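Local atomic coordinates of basic helix-loop-helix, putative, expressed (Oryza sativa subsp. japonica, PDB entry 5LW0), a protein that binds ADP-ribose through its macrodomain and is probably a plant aprataxin-like factor that also carries histidine-triad and zinc-finger domains. Residues A[41-46]-A[126-131]. Numbering follows the deposited sequence.
With AR6 ([(2R,3S,4R,5R)-5-(6-aminopurin-9-yl)-3,4-dihydroxy-oxolan-2-yl]methyl [hydroxy-[[(2R,3S,4R,5S)-3,4,5-trihydroxyoxolan-2-yl]methoxy]phosphoryl] hydrogen phosphate), chain C.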
# COMPACT_ATOMS: atom_id res chain seq x y z
N PRO A 41 -0.27 -2.97 -1.48
CA PRO A 41 0.24 -4.28 -1.15
C PRO A 41 0.25 -4.51 0.36
O PRO A 41 0.05 -3.56 1.14
CB PRO A 41 1.67 -4.17 -1.64
CG PRO A 41 2.04 -2.79 -1.27
CD PRO A 41 0.77 -1.95 -1.43
N SER A 42 0.54 -5.74 0.77
CA SER A 42 0.62 -6.07 2.17
C SER A 42 1.93 -5.52 2.75
O SER A 42 3.01 -6.04 2.50
CB SER A 42 0.54 -7.54 2.35
OG SER A 42 0.70 -7.92 3.72
N ILE A 43 1.82 -4.48 3.50
CA ILE A 43 3.00 -3.86 4.10
C ILE A 43 3.66 -4.72 5.14
O ILE A 43 2.99 -5.37 5.94
CB ILE A 43 2.56 -2.53 4.81
CG1 ILE A 43 1.82 -1.59 3.85
CG2 ILE A 43 3.75 -1.84 5.47
CD1 ILE A 43 2.60 -1.22 2.59
N SER A 44 4.99 -4.83 5.03
CA SER A 44 5.88 -5.48 6.05
C SER A 44 5.93 -7.02 5.96
O SER A 44 6.68 -7.61 6.68
CB SER A 44 5.51 -5.07 7.51
OG SER A 44 5.82 -3.72 7.75
N THR A 45 5.14 -7.65 5.09
CA THR A 45 5.07 -9.12 5.15
C THR A 45 6.01 -9.90 4.23
O THR A 45 5.90 -11.09 4.18
CB THR A 45 3.65 -9.65 4.94
OG1 THR A 45 3.14 -9.18 3.72
CG2 THR A 45 2.76 -9.19 6.03
N ALA A 46 6.88 -9.25 3.49
CA ALA A 46 7.87 -10.03 2.71
C ALA A 46 9.28 -9.72 3.21
O ALA A 46 9.69 -10.31 4.18
CB ALA A 46 7.74 -9.81 1.23
N ALA A 126 -0.13 2.40 -3.29
CA ALA A 126 0.80 2.46 -2.14
C ALA A 126 2.07 1.68 -2.40
O ALA A 126 2.05 0.64 -3.08
CB ALA A 126 0.12 1.90 -0.93
N ASN A 127 3.15 2.16 -1.82
CA ASN A 127 4.44 1.53 -1.89
C ASN A 127 4.94 1.13 -0.52
O ASN A 127 4.78 1.86 0.44
CB ASN A 127 5.39 2.50 -2.53
CG ASN A 127 6.79 1.96 -2.61
OD1 ASN A 127 6.98 0.76 -2.85
ND2 ASN A 127 7.79 2.84 -2.43
N ALA A 128 5.51 -0.08 -0.38
CA ALA A 128 6.14 -0.47 0.82
C ALA A 128 7.59 0.01 0.76
O ALA A 128 8.46 -0.65 0.23
CB ALA A 128 6.04 -1.97 1.03
N ALA A 129 7.79 1.16 1.35
CA ALA A 129 9.02 1.91 1.16
C ALA A 129 10.07 1.49 2.14
O ALA A 129 9.81 0.77 3.10
CB ALA A 129 8.70 3.42 1.33
N ASN A 130 11.30 2.02 1.94
CA ASN A 130 12.30 2.03 3.02
C ASN A 130 12.45 3.44 3.64
O ASN A 130 11.93 4.42 3.10
CB ASN A 130 13.65 1.51 2.48
CG ASN A 130 14.16 2.33 1.33
OD1 ASN A 130 14.48 3.50 1.50
ND2 ASN A 130 14.17 1.75 0.13
N TRP A 131 13.13 3.53 4.76
CA TRP A 131 13.05 4.76 5.56
C TRP A 131 13.70 5.94 4.87
O TRP A 131 13.39 7.08 5.17
CB TRP A 131 13.60 4.54 6.97
CG TRP A 131 15.12 4.45 7.12
CD1 TRP A 131 15.86 3.32 7.17
CD2 TRP A 131 16.03 5.54 7.37
NE1 TRP A 131 17.19 3.64 7.42
CE2 TRP A 131 17.30 4.99 7.58
CE3 TRP A 131 15.87 6.92 7.51
CZ2 TRP A 131 18.43 5.79 7.80
CZ3 TRP A 131 16.99 7.71 7.74
CH2 TRP A 131 18.25 7.13 7.85
N1 AR6 C . 2.84 -6.01 -7.22
C2 AR6 C . 2.08 -6.35 -6.16
N3 AR6 C . 2.56 -6.84 -5.03
C4 AR6 C . 3.91 -7.03 -4.88
C5 AR6 C . 4.81 -6.67 -5.93
C6 AR6 C . 4.21 -6.12 -7.16
N6 AR6 C . 4.93 -5.74 -8.19
N7 AR6 C . 6.12 -6.96 -5.48
C8 AR6 C . 5.99 -7.42 -4.21
N9 AR6 C . 4.66 -7.46 -3.84
PA AR6 C . 7.85 -5.97 0.23
PB AR6 C . 7.99 -5.04 3.05
C1' AR6 C . 4.09 -7.77 -2.55
O1A AR6 C . 8.99 -6.95 0.56
O1B AR6 C . 7.93 -6.43 3.62
C1D AR6 C . 11.47 -3.01 -0.03
O1D AR6 C . 12.34 -3.35 -1.09
C2' AR6 C . 4.74 -8.88 -1.73
O2' AR6 C . 4.42 -10.22 -2.23
O2A AR6 C . 7.91 -5.16 -1.01
O2B AR6 C . 7.22 -3.93 3.70
C2D AR6 C . 11.93 -1.66 0.59
O2D AR6 C . 13.22 -1.21 0.00
C3' AR6 C . 4.23 -8.56 -0.35
O3' AR6 C . 2.92 -9.13 -0.11
O3A AR6 C . 7.60 -4.96 1.48
C3D AR6 C . 12.03 -1.91 2.07
O3D AR6 C . 13.45 -1.95 2.37
C4' AR6 C . 4.13 -7.02 -0.35
O4' AR6 C . 4.27 -6.61 -1.69
C4D AR6 C . 11.37 -3.29 2.29
O4D AR6 C . 11.41 -4.02 1.04
C5' AR6 C . 5.18 -6.34 0.49
O5' AR6 C . 6.49 -6.89 0.24
C5D AR6 C . 9.90 -3.25 2.68
O5D AR6 C . 9.55 -4.60 3.04
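Pro41 and Ile43 meet Ala126 and Ala128 through small apolar contacts. The proline ring brings its CD within 3.9 Å of Ala126 CB, and that same CD lies 3.3 Å from Ala126 O. Further on, Ile43 reaches Ala128 with the end of its longer branch: CG1 stands anti to the carbonyl carbon (chi1 -56°), and CD1 comes to 3.9 Å from Ala128 CB. Ala126 O and Ala128 N, both buried here, have no polar partner in the model; a proline has no N-H to offer the former.

Hydrogen bonds instead go to the ADP-ribose. The type II beta turn 42-45 and the residue after it direct two backbone N-H groups at one phosphate: from within the turn Ser44 N gives a bent bond to O2B (2.7 Å, N-H...O 135°), and from just beyond it Ala46 N bonds to O1B. Both of these donors are main-chain N-H groups, one for each of two oxygens of PB. Within the turn, the hydroxyls of Ser42 and Thr45 are hydrogen-bonded, OG to OG1 at 2.7 Å. Beyond this phosphate, at the distal ribose, Asn130 ND2 makes a nearly straight bond to O2D (3.1 Å, 175°), and also donates to Lys134 O.

Nonpolar atoms line the same ligand: Ala128 CB lies 3.4 Å from the bridging O3A, while Pro41 CB packs near O4' of the adenosine ribose.

The contact sits at the C-terminal ends of the parallel neighbours 37-40 and 124-128, where macrodomains bind ADP-ribose. Ile43 also touches Val191 of strand 187-192, Ser42 and Thr45 pack on helix 52-69, and Ala128 reaches Val140 on helix 139-148.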